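Local atomic coordinates of PrimPol AEP domain (PP-N190) (Cyanophage S-2L, PDB entry 6ZP9), a protein that probably primes and extends DNA chains as the archaeo-eukaryotic primase (AEP) domain of a phage primase-polymerase, in a virus that replaces adenine by 2-aminoadenine. Residues Phe14-Asp17 with Gln18-His22; Glu140-Ala143 with Arg144-Ala147; Thr153-Asn157 with Pro158-Met162; Cys167-Gln170 with Arg171-Glu174. One frame throughout, in Å; residues are numbered along the deposited sequence.

Interaction 1 (Phe14-Asp17 with Gln18-His22); sequences FDRD and QILLH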
ATOM      1  N   PHE A  14       4.432  10.168 -14.691  1.00 19.20           N
ATOM      2  CA  PHE A  14       3.769   9.906 -13.423  1.00 17.42           C
ATOM      3  C   PHE A  14       3.430  11.242 -12.774  1.00 19.55           C
ATOM      4  O   PHE A  14       3.961  12.296 -13.150  1.00 17.20           O
ATOM      5  CB  PHE A  14       4.669   9.085 -12.492  1.00 20.38           C
ATOM      6  CG  PHE A  14       5.994   9.751 -12.217  1.00 17.63           C
ATOM      7  CD1 PHE A  14       6.131  10.649 -11.174  1.00 22.03           C
ATOM      8  CD2 PHE A  14       7.088   9.510 -13.031  1.00 22.55           C
ATOM      9  CE1 PHE A  14       7.335  11.281 -10.936  1.00 23.47           C
ATOM     10  CE2 PHE A  14       8.297  10.137 -12.797  1.00 23.11           C
ATOM     11  CZ  PHE A  14       8.422  11.027 -11.750  1.00 23.38           C
ATOM     12  N   ASP A  15       2.566  11.184 -11.762  1.00 17.93           N
ATOM     13  CA  ASP A  15       2.140  12.361 -10.998  1.00 17.63           C
ATOM     14  C   ASP A  15       2.988  12.450  -9.722  1.00 18.23           C
ATOM     15  O   ASP A  15       2.718  11.762  -8.737  1.00 17.37           O
ATOM     16  CB  ASP A  15       0.648  12.252 -10.694  1.00 17.18           C
ATOM     17  CG  ASP A  15       0.088  13.490 -10.023  1.00 26.58           C
ATOM     18  OD1 ASP A  15       0.874  14.256  -9.418  1.00 25.34           O
ATOM     19  OD2 ASP A  15      -1.148  13.693 -10.093  1.00 29.60           O
ATOM     20  N   ARG A  16       4.005  13.318  -9.723  1.00 17.76           N
ATOM     21  CA  ARG A  16       4.919  13.361  -8.579  1.00 19.30           C
ATOM     22  C   ARG A  16       4.219  13.812  -7.301  1.00 17.66           C
ATOM     23  O   ARG A  16       4.644  13.449  -6.199  1.00 18.30           O
ATOM     24  CB  ARG A  16       6.105  14.283  -8.876  1.00 22.81           C
ATOM     25  CG  ARG A  16       5.749  15.757  -8.816  1.00 24.90           C
ATOM     26  CD  ARG A  16       6.960  16.654  -9.020  1.00 29.44           C
ATOM     27  NE  ARG A  16       8.045  16.374  -8.081  1.00 29.09           N
ATOM     28  CZ  ARG A  16       8.205  16.986  -6.906  1.00 29.94           C
ATOM     29  NH1 ARG A  16       9.239  16.659  -6.137  1.00 35.40           N
ATOM     30  NH2 ARG A  16       7.343  17.920  -6.500  1.00 25.77           N
ATOM     31  N   ASP A  17       3.159  14.608  -7.417  1.00 17.47           N
ATOM     32  CA  ASP A  17       2.458  15.063  -6.221  1.00 16.86           C
ATOM     33  C   ASP A  17       1.766  13.903  -5.523  1.00 14.78           C
ATOM     34  O   ASP A  17       1.740  13.839  -4.289  1.00 15.89           O
ATOM     35  CB  ASP A  17       1.443  16.150  -6.575  1.00 20.13           C
ATOM     36  CG  ASP A  17       2.107  17.447  -7.043  1.00 29.47           C
ATOM     37  OD1 ASP A  17       3.093  17.881  -6.407  1.00 29.51           O
ATOM     38  OD2 ASP A  17       1.642  18.026  -8.050  1.00 34.40           O
ATOM     39  N   GLN A  18       1.209  12.974  -6.294  1.00 14.83           N
ATOM     40  CA  GLN A  18       0.554  11.827  -5.683  1.00 14.89           C
ATOM     41  C   GLN A  18       1.575  10.882  -5.055  1.00 14.31           C
ATOM     42  O   GLN A  18       1.330  10.323  -3.979  1.00 13.85           O
ATOM     43  CB  GLN A  18      -0.300  11.122  -6.728  1.00 14.50           C
ATOM     44  CG  GLN A  18      -1.625  11.825  -6.949  1.00 14.70           C
ATOM     45  CD  GLN A  18      -2.621  11.544  -5.833  1.00 19.23           C
ATOM     46  OE1 GLN A  18      -2.989  10.395  -5.597  1.00 16.97           O
ATOM     47  NE2 GLN A  18      -3.060  12.592  -5.141  1.00 17.31           N
ATOM     48  N   ILE A  19       2.726  10.692  -5.705  1.00 14.79           N
ATOM     49  CA  ILE A  19       3.774   9.861  -5.114  1.00 12.52           C
ATOM     50  C   ILE A  19       4.201  10.423  -3.760  1.00 13.48           C
ATOM     51  O   ILE A  19       4.264   9.700  -2.755  1.00 15.22           O
ATOM     52  CB  ILE A  19       4.977   9.740  -6.065  1.00 12.69           C
ATOM     53  CG1 ILE A  19       4.610   8.884  -7.279  1.00 13.74           C
ATOM     54  CG2 ILE A  19       6.183   9.147  -5.324  1.00 15.95           C
ATOM     55  CD1 ILE A  19       5.792   8.617  -8.206  1.00 16.89           C
ATOM     56  N   LEU A  20       4.509  11.722  -3.710  1.00 13.68           N
ATOM     57  CA  LEU A  20       4.957  12.310  -2.451  1.00 14.58           C
ATOM     58  C   LEU A  20       3.850  12.282  -1.404  1.00 15.20           C
ATOM     59  O   LEU A  20       4.126  12.092  -0.213  1.00 14.59           O
ATOM     60  CB  LEU A  20       5.455  13.736  -2.680  1.00 14.42           C
ATOM     61  CG  LEU A  20       6.777  13.761  -3.457  1.00 19.41           C
ATOM     62  CD1 LEU A  20       7.178  15.187  -3.762  1.00 21.01           C
ATOM     63  CD2 LEU A  20       7.891  13.034  -2.699  1.00 21.55           C
ATOM     64  N   LEU A  21       2.589  12.443  -1.830  1.00 13.85           N
ATOM     65  CA  LEU A  21       1.473  12.361  -0.891  1.00 12.19           C
ATOM     66  C   LEU A  21       1.351  10.962  -0.301  1.00 12.07           C
ATOM     67  O   LEU A  21       1.109  10.811   0.900  1.00 13.87           O
ATOM     68  CB  LEU A  21       0.167  12.773  -1.577  1.00 13.44           C
ATOM     69  CG  LEU A  21      -1.087  12.647  -0.706  1.00 15.65           C
ATOM     70  CD1 LEU A  21      -1.059  13.605   0.471  1.00 18.62           C
ATOM     71  CD2 LEU A  21      -2.347  12.842  -1.538  1.00 13.74           C
ATOM     72  N   HIS A  22       1.503   9.927  -1.131  1.00 12.20           N
ATOM     73  CA  HIS A  22       1.499   8.553  -0.633  1.00 11.84           C
ATOM     74  C   HIS A  22       2.558   8.362   0.445  1.00 14.41           C
ATOM     75  O   HIS A  22       2.274   7.825   1.525  1.00 12.27           O
ATOM     76  CB  HIS A  22       1.732   7.586  -1.801  1.00 11.43           C
ATOM     77  CG  HIS A  22       1.260   6.187  -1.548  1.00 12.99           C
ATOM     78  ND1 HIS A  22       1.103   5.263  -2.562  1.00 13.71           N
ATOM     79  CD2 HIS A  22       0.918   5.547  -0.400  1.00 15.84           C
ATOM     80  CE1 HIS A  22       0.683   4.115  -2.052  1.00 13.10           C
ATOM     81  NE2 HIS A  22       0.559   4.262  -0.743  1.00 15.26           N
TER
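Phe-14 lays the CD1 side of its ring against the delta methyl of Ile-19, five residues further on, with Phe-14 CD1 3.6 Å from Ile-19 CD1. The two side chains meet at roughly a right angle, just before and just inside the first turn of helix 16-25. Val-58 and Gln-59 of helix 55-64 touch the same ring, placing the start of helix 16-25 beside that helix. Next in the chain comes the N-cap, Asp-15. With its CG opposite the backbone N (chi1 -174°), the carboxylate turns back over the first turn, and OD1 takes two weak bonds, one from Asp-17 N at 3.1 Å and one from Gln-18 N at 3.4 Å. Helical bonding begins with Asp-15 O, which receives Ile-19 N at 3.2 Å. The other carboxylate oxygen, OD2, rests near the CG of Gln-18 (3.7 Å), whose own amide oxygen turns instead to the backbone N of Ile-178 in strand 177-179. On the exposed flank, the bend of Arg-16 at chi3 (-55°) lets its guanidinium present one face to Leu-20. There the methyl CD1 of Leu-20 comes within 3.5 Å of NH1 of Arg-16, an apolar group set against the flat side of a charged one.

Interaction 2 (Glu140-Ala143 with Arg144-Ala147); sequences ELQA and RLIA
This is an i to i+4 salt bridge on one flank of helix 135-149, the helix that packs against strands 85-90 and 123-129 of one of the two antiparallel sheets. Glu-140 and Arg-144 make it through a single carboxylate oxygen: OE2 of Glu-140 lies 2.7 Å from NE of Arg-144 and 3.1 Å from NH2 of the same residue. The NE bond is the straighter of the two, 161° at the hydrogen against 135° for NH2. Both donors come from the side edge of the guanidinium, and OE2 lies in that group's plane. Seen from the carboxylate, they arrive on its anti side, and the two planes stand nearly perpendicular. The arginine chain is extended from CG to NE, while Glu-140 bends at chi2 (71°) to bring its acid group across to it. The remaining nitrogen, NH1, donates to the backbone O of Leu-195, which ties the helix to the C-terminal end of the chain. One turn apart on a helix, such residues share a flank, and the backbone bond from Arg-144 N to Glu-140 O (3.0 Å) belongs to the same turn. The buried flank carries Leu-141 and Leu-145, both touching Ile-88. Gln-142 is polar there, but its amide is paired at both ends, OE1 with the backbone N of Phe-89 and NE2 with the backbone O of Asn-155. Its CG lies 4.2 Å from CD1 of Ile-146, and OE1 is 4.0 Å from CD2 of Leu-145.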
ATOM      1  N   GLU A 140       0.796  -9.133  13.980  1.00 17.69           N
ATOM      2  CA  GLU A 140      -0.440  -9.555  14.629  1.00 20.14           C
ATOM      3  C   GLU A 140      -1.604  -8.645  14.258  1.00 18.48           C
ATOM      4  O   GLU A 140      -2.699  -9.130  13.957  1.00 20.76           O
ATOM      5  CB  GLU A 140      -0.249  -9.594  16.144  1.00 22.19           C
ATOM      6  CG  GLU A 140      -1.524  -9.943  16.920  1.00 23.49           C
ATOM      7  CD  GLU A 140      -1.948 -11.402  16.764  1.00 30.72           C
ATOM      8  OE1 GLU A 140      -1.201 -12.185  16.126  1.00 31.25           O
ATOM      9  OE2 GLU A 140      -3.026 -11.770  17.289  1.00 36.55           O
ATOM     10  N   LEU A 141      -1.381  -7.326  14.260  1.00 17.07           N
ATOM     11  CA  LEU A 141      -2.429  -6.389  13.859  1.00 16.57           C
ATOM     12  C   LEU A 141      -2.873  -6.635  12.426  1.00 21.86           C
ATOM     13  O   LEU A 141      -4.073  -6.608  12.124  1.00 20.13           O
ATOM     14  CB  LEU A 141      -1.935  -4.950  14.005  1.00 19.24           C
ATOM     15  CG  LEU A 141      -1.788  -4.389  15.417  1.00 19.13           C
ATOM     16  CD1 LEU A 141      -1.012  -3.075  15.407  1.00 20.52           C
ATOM     17  CD2 LEU A 141      -3.147  -4.212  16.077  1.00 25.54           C
ATOM     18  N   GLN A 142      -1.913  -6.855  11.522  1.00 15.83           N
ATOM     19  CA  GLN A 142      -2.248  -7.038  10.114  1.00 15.47           C
ATOM     20  C   GLN A 142      -3.032  -8.326   9.909  1.00 17.64           C
ATOM     21  O   GLN A 142      -3.991  -8.361   9.125  1.00 19.69           O
ATOM     22  CB  GLN A 142      -0.967  -7.030   9.271  1.00 15.13           C
ATOM     23  CG  GLN A 142      -1.165  -7.164   7.759  1.00 14.80           C
ATOM     24  CD  GLN A 142      -1.392  -5.828   7.066  1.00 16.53           C
ATOM     25  OE1 GLN A 142      -1.849  -4.868   7.671  1.00 15.42           O
ATOM     26  NE2 GLN A 142      -1.060  -5.769   5.784  1.00 15.64           N
ATOM     27  N   ALA A 143      -2.657  -9.386  10.626  1.00 16.67           N
ATOM     28  CA  ALA A 143      -3.383 -10.645  10.520  1.00 18.26           C
ATOM     29  C   ALA A 143      -4.805 -10.500  11.041  1.00 20.33           C
ATOM     30  O   ALA A 143      -5.753 -11.019  10.435  1.00 18.50           O
ATOM     31  CB  ALA A 143      -2.640 -11.744  11.280  1.00 17.99           C
ATOM     32  N   ARG A 144      -4.976  -9.791  12.155  1.00 17.72           N
ATOM     33  CA  ARG A 144      -6.315  -9.581  12.689  1.00 23.55           C
ATOM     34  C   ARG A 144      -7.160  -8.734  11.752  1.00 20.22           C
ATOM     35  O   ARG A 144      -8.369  -8.974  11.607  1.00 23.38           O
ATOM     36  CB  ARG A 144      -6.232  -8.931  14.064  1.00 21.05           C
ATOM     37  CG  ARG A 144      -5.604  -9.832  15.101  1.00 24.26           C
ATOM     38  CD  ARG A 144      -5.805  -9.239  16.475  1.00 28.84           C
ATOM     39  NE  ARG A 144      -5.080  -9.969  17.507  1.00 28.47           N
ATOM     40  CZ  ARG A 144      -5.323  -9.849  18.810  1.00 30.21           C
ATOM     41  NH1 ARG A 144      -6.284  -9.029  19.228  1.00 28.85           N
ATOM     42  NH2 ARG A 144      -4.604 -10.544  19.690  1.00 31.26           N
ATOM     43  N   LEU A 145      -6.548  -7.726  11.122  1.00 16.72           N
ATOM     44  CA  LEU A 145      -7.277  -6.905  10.160  1.00 16.23           C
ATOM     45  C   LEU A 145      -7.770  -7.752   8.992  1.00 18.28           C
ATOM     46  O   LEU A 145      -8.932  -7.652   8.575  1.00 18.56           O
ATOM     47  CB  LEU A 145      -6.378  -5.771   9.671  1.00 16.81           C
ATOM     48  CG  LEU A 145      -6.914  -4.946   8.492  1.00 16.83           C
ATOM     49  CD1 LEU A 145      -8.087  -4.080   8.931  1.00 19.93           C
ATOM     50  CD2 LEU A 145      -5.807  -4.092   7.863  1.00 15.44           C
ATOM     51  N   ILE A 146      -6.893  -8.604   8.455  1.00 17.38           N
ATOM     52  CA  ILE A 146      -7.274  -9.476   7.346  1.00 19.71           C
ATOM     53  C   ILE A 146      -8.442 -10.372   7.741  1.00 20.04           C
ATOM     54  O   ILE A 146      -9.395 -10.546   6.972  1.00 22.53           O
ATOM     55  CB  ILE A 146      -6.063 -10.305   6.880  1.00 19.36           C
ATOM     56  CG1 ILE A 146      -5.019  -9.392   6.219  1.00 20.77           C
ATOM     57  CG2 ILE A 146      -6.515 -11.440   5.951  1.00 20.80           C
ATOM     58  CD1 ILE A 146      -3.652 -10.028   6.036  1.00 23.70           C
ATOM     59  N   ALA A 147      -8.388 -10.943   8.951  1.00 19.46           N
ATOM     60  CA  ALA A 147      -9.420 -11.876   9.400  1.00 20.41           C
ATOM     61  C   ALA A 147     -10.768 -11.181   9.553  1.00 25.45           C
ATOM     62  O   ALA A 147     -11.805 -11.702   9.116  1.00 28.23           O
ATOM     63  CB  ALA A 147      -8.997 -12.515  10.724  1.00 21.20           C
TER

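Interaction 3 (Thr153-Asn157 with Pro158-Met162); sequences TTNRN and PSRVM
Arg-160 starts with its CB 3.2 Å from the backbone O of Asn-157, the carbonyl that also receives Arg-160 N and so closes a type I beta turn from Asn-157 to Arg-160. From there the chain folds back over the preceding loop, bending at chi2 (55°) and again at chi3 (42°). CG passes Asn-155 CB at 4.0 Å, and CD comes to 3.5 Å from Asn-155 OD1. At the tip, NE and NH1 both donate to Asn-157 OD1, each at 3.0 Å, a side-on grip by two nitrogens on one oxygen. That oxygen lies in the guanidinium plane, but only the NE bond follows a lone pair in the carbonyl plane; NH1 approaches tilted from it. Amide and guanidinium are almost perpendicular. One guanidinium face is lined by Thr-154 O and Asn-155 CA, and NH2 ends 3.3 Å from Thr-154 CG2. The amide it grips is held in turn, since Asn-157 ND2 donates to Asp-79 OD1, which also bonds Ser-159 OG. Asn-155, the centre of an inverse gamma turn, sends its ND2 to Glu-91. The connection runs from helix 135-149, which Arg-156 touches at Ala-143 and Ile-146, into strand 161-163, where the backbone of Met-162 pairs with Ile-70 of strand 67-71 and Val-161 touches Tyr-69 and Val-71 of that strand.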
ATOM      1  N   THR A 153      -5.704 -12.492   1.832  1.00 20.57           N
ATOM      2  CA  THR A 153      -4.765 -12.938   2.864  1.00 23.60           C
ATOM      3  C   THR A 153      -3.314 -12.952   2.404  1.00 23.14           C
ATOM      4  O   THR A 153      -2.427 -13.230   3.218  1.00 30.92           O
ATOM      5  CB  THR A 153      -5.140 -14.339   3.365  1.00 26.35           C
ATOM      6  OG1 THR A 153      -4.868 -15.300   2.339  1.00 28.60           O
ATOM      7  CG2 THR A 153      -6.607 -14.405   3.727  1.00 26.76           C
ATOM      8  N   THR A 154      -3.055 -12.658   1.127  1.00 21.86           N
ATOM      9  CA  THR A 154      -1.689 -12.603   0.614  1.00 24.66           C
ATOM     10  C   THR A 154      -0.881 -11.484   1.264  1.00 26.31           C
ATOM     11  O   THR A 154       0.321 -11.640   1.514  1.00 27.59           O
ATOM     12  CB  THR A 154      -1.722 -12.404  -0.902  1.00 31.50           C
ATOM     13  OG1 THR A 154      -2.183 -13.603  -1.533  1.00 39.45           O
ATOM     14  CG2 THR A 154      -0.341 -12.046  -1.444  1.00 32.78           C
ATOM     15  N   ASN A 155      -1.520 -10.346   1.546  1.00 23.66           N
ATOM     16  CA  ASN A 155      -0.817  -9.125   1.963  1.00 19.31           C
ATOM     17  C   ASN A 155      -0.556  -9.122   3.473  1.00 19.54           C
ATOM     18  O   ASN A 155      -1.031  -8.256   4.208  1.00 25.05           O
ATOM     19  CB  ASN A 155      -1.623  -7.893   1.553  1.00 21.08           C
ATOM     20  CG  ASN A 155      -1.975  -7.877   0.077  1.00 21.47           C
ATOM     21  OD1 ASN A 155      -1.157  -8.214  -0.782  1.00 26.32           O
ATOM     22  ND2 ASN A 155      -3.206  -7.479  -0.222  1.00 25.02           N
ATOM     23  N   ARG A 156       0.192 -10.077   3.925  1.00 16.79           N
ATOM     24  CA  ARG A 156       0.408 -10.192   5.336  1.00 18.37           C
ATOM     25  C   ARG A 156       1.838 -10.069   5.863  1.00 18.85           C
ATOM     26  O   ARG A 156       2.011 -10.076   7.037  1.00 20.84           O
ATOM     27  CB  ARG A 156      -0.147 -11.557   5.782  1.00 20.79           C
ATOM     28  CG  ARG A 156       0.613 -12.728   5.265  1.00 20.48           C
ATOM     29  CD  ARG A 156      -0.089 -14.054   5.558  1.00 32.17           C
ATOM     30  NE  ARG A 156      -0.741 -14.024   6.869  1.00 46.71           N
ATOM     31  CZ  ARG A 156      -2.051 -13.952   7.157  1.00 48.47           C
ATOM     32  NH1 ARG A 156      -2.421 -13.964   8.429  1.00 42.21           N
ATOM     33  NH2 ARG A 156      -2.967 -13.904   6.227  1.00 46.94           N
ATOM     34  N   ASN A 157       2.824 -10.003   4.991  1.00 16.43           N
ATOM     35  CA  ASN A 157       4.226 -10.025   5.396  1.00 18.57           C
ATOM     36  C   ASN A 157       4.792  -8.610   5.490  1.00 15.80           C
ATOM     37  O   ASN A 157       4.330  -7.700   4.794  1.00 15.90           O
ATOM     38  CB  ASN A 157       5.055 -10.831   4.401  1.00 19.07           C
ATOM     39  CG  ASN A 157       4.932 -10.305   3.000  1.00 22.06           C
ATOM     40  OD1 ASN A 157       3.824 -10.180   2.474  1.00 19.03           O
ATOM     41  ND2 ASN A 157       6.068  -9.979   2.379  1.00 21.32           N
ATOM     42  N   PRO A 158       5.797  -8.376   6.336  1.00 18.43           N
ATOM     43  CA  PRO A 158       6.219  -6.986   6.586  1.00 17.95           C
ATOM     44  C   PRO A 158       6.863  -6.294   5.390  1.00 14.49           C
ATOM     45  O   PRO A 158       6.848  -5.059   5.352  1.00 15.46           O
ATOM     46  CB  PRO A 158       7.199  -7.108   7.766  1.00 20.06           C
ATOM     47  CG  PRO A 158       7.575  -8.555   7.820  1.00 22.62           C
ATOM     48  CD  PRO A 158       6.424  -9.331   7.267  1.00 18.09           C
ATOM     49  N   SER A 159       7.409  -7.015   4.409  1.00 14.88           N
ATOM     50  CA  SER A 159       7.944  -6.360   3.221  1.00 14.40           C
ATOM     51  C   SER A 159       6.941  -6.306   2.070  1.00 15.79           C
ATOM     52  O   SER A 159       7.342  -6.087   0.919  1.00 17.79           O
ATOM     53  CB  SER A 159       9.236  -7.040   2.767  1.00 16.31           C
ATOM     54  OG  SER A 159       9.001  -8.369   2.343  1.00 17.94           O
ATOM     55  N   ARG A 160       5.651  -6.476   2.355  1.00 14.97           N
ATOM     56  CA  ARG A 160       4.631  -6.431   1.312  1.00 13.72           C
ATOM     57  C   ARG A 160       4.688  -5.106   0.556  1.00 13.96           C
ATOM     58  O   ARG A 160       4.779  -4.036   1.170  1.00 14.76           O
ATOM     59  CB  ARG A 160       3.245  -6.619   1.929  1.00 15.08           C
ATOM     60  CG  ARG A 160       2.074  -6.444   0.958  1.00 16.87           C
ATOM     61  CD  ARG A 160       2.194  -7.354  -0.244  1.00 18.42           C
ATOM     62  NE  ARG A 160       2.632  -8.705   0.118  1.00 19.22           N
ATOM     63  CZ  ARG A 160       2.488  -9.768  -0.667  1.00 23.32           C
ATOM     64  NH1 ARG A 160       2.911 -10.958  -0.268  1.00 24.05           N
ATOM     65  NH2 ARG A 160       1.906  -9.635  -1.853  1.00 27.84           N
ATOM     66  N   VAL A 161       4.653  -5.180  -0.802  1.00 14.14           N
ATOM     67  CA  VAL A 161       4.593  -3.981  -1.635  1.00 13.61           C
ATOM     68  C   VAL A 161       3.138  -3.670  -1.949  1.00 16.20           C
ATOM     69  O   VAL A 161       2.295  -4.569  -2.021  1.00 16.20           O
ATOM     70  CB  VAL A 161       5.422  -4.125  -2.935  1.00 13.14           C
ATOM     71  CG1 VAL A 161       6.874  -4.418  -2.626  1.00 13.61           C
ATOM     72  CG2 VAL A 161       4.832  -5.197  -3.854  1.00 17.10           C
ATOM     73  N   MET A 162       2.833  -2.398  -2.165  1.00 12.36           N
ATOM     74  CA  MET A 162       1.496  -1.945  -2.518  0.25 13.84           C
ATOM     75  C   MET A 162       1.586  -0.951  -3.664  1.00 13.24           C
ATOM     76  O   MET A 162       2.561  -0.202  -3.778  1.00 12.68           O
ATOM     77  CB  MET A 162       0.829  -1.337  -1.273  0.75 16.30           C
ATOM     78  CG  MET A 162       0.510  -2.284  -0.126  0.75 14.04           C
ATOM     79  SD  MET A 162      -0.786  -3.451  -0.498  0.75 20.98           S
ATOM     80  CE  MET A 162      -2.083  -2.302  -0.179  0.75 25.77           C
TER

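Interaction 4 (Cys167-Gln170 with Arg171-Glu174); sequences CPHQ and RTGE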
ATOM      1  N   CYS A 167       0.995   6.656 -10.341  1.00 14.26           N
ATOM      2  CA  CYS A 167       1.528   5.918 -11.481  1.00 13.13           C
ATOM      3  C   CYS A 167       0.412   5.139 -12.157  1.00 15.72           C
ATOM      4  O   CYS A 167      -0.556   4.739 -11.501  1.00 17.17           O
ATOM      5  CB  CYS A 167       2.637   4.939 -11.073  1.00 15.72           C
ATOM      6  SG  CYS A 167       3.970   5.718 -10.147  1.00 17.81           S
ATOM      7  N   PRO A 168       0.530   4.893 -13.458  1.00 17.22           N
ATOM      8  CA  PRO A 168      -0.556   4.217 -14.176  1.00 18.77           C
ATOM      9  C   PRO A 168      -0.640   2.723 -13.892  1.00 21.50           C
ATOM     10  O   PRO A 168       0.372   2.030 -13.714  1.00 20.09           O
ATOM     11  CB  PRO A 168      -0.224   4.481 -15.648  1.00 20.51           C
ATOM     12  CG  PRO A 168       1.236   4.743 -15.675  1.00 22.69           C
ATOM     13  CD  PRO A 168       1.572   5.406 -14.370  1.00 17.11           C
ATOM     14  N   HIS A 169      -1.889   2.252 -13.832  1.00 18.49           N
ATOM     15  CA  HIS A 169      -2.239   0.847 -13.989  1.00 17.10           C
ATOM     16  C   HIS A 169      -2.100   0.523 -15.470  1.00 20.95           C
ATOM     17  O   HIS A 169      -2.885   1.007 -16.288  1.00 21.31           O
ATOM     18  CB  HIS A 169      -3.661   0.652 -13.471  1.00 20.31           C
ATOM     19  CG  HIS A 169      -4.205  -0.732 -13.614  1.00 22.40           C
ATOM     20  ND1 HIS A 169      -3.955  -1.726 -12.696  1.00 25.55           N
ATOM     21  CD2 HIS A 169      -5.035  -1.274 -14.537  1.00 25.82           C
ATOM     22  CE1 HIS A 169      -4.577  -2.831 -13.065  1.00 25.02           C
ATOM     23  NE2 HIS A 169      -5.244  -2.583 -14.176  1.00 27.96           N
ATOM     24  N   GLN A 170      -1.079  -0.258 -15.828  1.00 19.21           N
ATOM     25  CA  GLN A 170      -0.664  -0.322 -17.228  1.00 21.46           C
ATOM     26  C   GLN A 170      -1.709  -0.948 -18.144  1.00 24.55           C
ATOM     27  O   GLN A 170      -1.717  -0.651 -19.342  1.00 26.84           O
ATOM     28  CB  GLN A 170       0.652  -1.083 -17.350  1.00 22.87           C
ATOM     29  CG  GLN A 170       1.855  -0.341 -16.791  1.00 19.65           C
ATOM     30  CD  GLN A 170       2.324   0.804 -17.677  1.00 22.61           C
ATOM     31  OE1 GLN A 170       1.749   1.061 -18.729  1.00 28.78           O
ATOM     32  NE2 GLN A 170       3.401   1.472 -17.269  1.00 20.00           N
ATOM     33  N   ARG A 171      -2.590  -1.791 -17.613  1.00 24.13           N
ATOM     34  CA  ARG A 171      -3.590  -2.433 -18.458  1.00 26.08           C
ATOM     35  C   ARG A 171      -4.590  -1.417 -19.000  1.00 26.94           C
ATOM     36  O   ARG A 171      -5.004  -1.508 -20.162  1.00 30.13           O
ATOM     37  CB  ARG A 171      -4.313  -3.540 -17.679  1.00 31.10           C
ATOM     38  CG  ARG A 171      -5.314  -4.363 -18.500  1.00 41.20           C
ATOM     39  CD  ARG A 171      -6.033  -5.398 -17.623  1.00 50.00           C
ATOM     40  NE  ARG A 171      -6.597  -4.798 -16.408  1.00 55.86           N
ATOM     41  CZ  ARG A 171      -7.899  -4.631 -16.173  1.00 57.39           C
ATOM     42  NH1 ARG A 171      -8.797  -5.016 -17.068  1.00 58.77           N
ATOM     43  NH2 ARG A 171      -8.304  -4.072 -15.039  1.00 54.36           N
ATOM     44  N   THR A 172      -4.981  -0.436 -18.181  1.00 27.10           N
ATOM     45  CA  THR A 172      -5.966   0.563 -18.576  1.00 25.22           C
ATOM     46  C   THR A 172      -5.396   1.962 -18.749  1.00 24.78           C
ATOM     47  O   THR A 172      -6.021   2.789 -19.419  1.00 30.19           O
ATOM     48  CB  THR A 172      -7.095   0.630 -17.539  1.00 29.47           C
ATOM     49  OG1 THR A 172      -6.616   1.275 -16.353  1.00 28.39           O
ATOM     50  CG2 THR A 172      -7.567  -0.758 -17.179  1.00 34.57           C
ATOM     51  N   GLY A 173      -4.238   2.255 -18.169  1.00 23.37           N
ATOM     52  CA  GLY A 173      -3.725   3.604 -18.168  1.00 23.50           C
ATOM     53  C   GLY A 173      -4.260   4.494 -17.067  1.00 23.46           C
ATOM     54  O   GLY A 173      -3.769   5.620 -16.920  1.00 25.41           O
ATOM     55  N   GLU A 174      -5.251   4.040 -16.296  1.00 21.72           N
ATOM     56  CA  GLU A 174      -5.763   4.836 -15.185  1.00 20.46           C
ATOM     57  C   GLU A 174      -4.660   5.067 -14.158  1.00 20.30           C
ATOM     58  O   GLU A 174      -3.941   4.134 -13.791  1.00 21.53           O
ATOM     59  CB  GLU A 174      -6.955   4.134 -14.533  1.00 21.55           C
ATOM     60  CG  GLU A 174      -7.615   4.971 -13.435  1.00 28.08           C
ATOM     61  CD  GLU A 174      -8.880   4.346 -12.835  1.00 35.00           C
ATOM     62  OE1 GLU A 174      -9.546   3.531 -13.518  1.00 36.08           O
ATOM     63  OE2 GLU A 174      -9.207   4.687 -11.668  1.00 38.02           O
TER
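A tight chain reversal containing an ST turn folds the loop between strands 161-163 and 177-179 back on itself, the directions of residues 167-170 and 171-174 differing by 145°. The backbone of His-169 holds the two limbs together through both its N and its O: N donates to Glu-174 O at 2.8 Å, while O accepts Gly-173 N at 2.6 Å, a short bond. Gly-173 has a positive phi (84°), at which a side chain would press on the preceding carbonyl. In the ST turn, Thr-172 OG1 receives Glu-174 N at 3.1 Å, a bond within the returning limb. Pro-168 adds a CA-H...O contact to the same Glu-174 O, with CA at 3.4 Å. The His-169 ring has its stronger polar partner outside the turn, ND1 meeting Arg-163 NH2. Arg-171 runs alongside the histidine, pointing the same way, and its guanidinium stands perpendicular to the ring (89°). Gln-170 turns its NE2 to the backbone O of Phe-66 and of Val-62, the latter in helix 55-64. Thr-172 CG2 sits over the centre of one guanidinium face of Arg-171, and NE of that arginine makes a weak bond, 3.4 Å long, to NE2 of His-169.

In the fold
All four contacts are local, yet their chemistry follows their setting. Interactions 1, 2 and 4 are partly buried, while interaction 3 lies at the surface. Interactions 1 and 2 belong to helices with one buried and one more open flank, the first at a capped start and the second within a helix, where a charged pair bridges one turn. Interaction 3 depends on an arginine gripping an amide, interaction 4 mainly on backbone bonds across a reversal. Interactions 2 and 3 are neighbours along the chain and touch, with Ile-146 CG2 packing on Thr-153 CG2 at 3.7 Å. Across the chain's centre from interaction 2, interactions 1 and 4 meet at Cys-167, whose SG packs on Ile-19 CD1 at 3.9 Å.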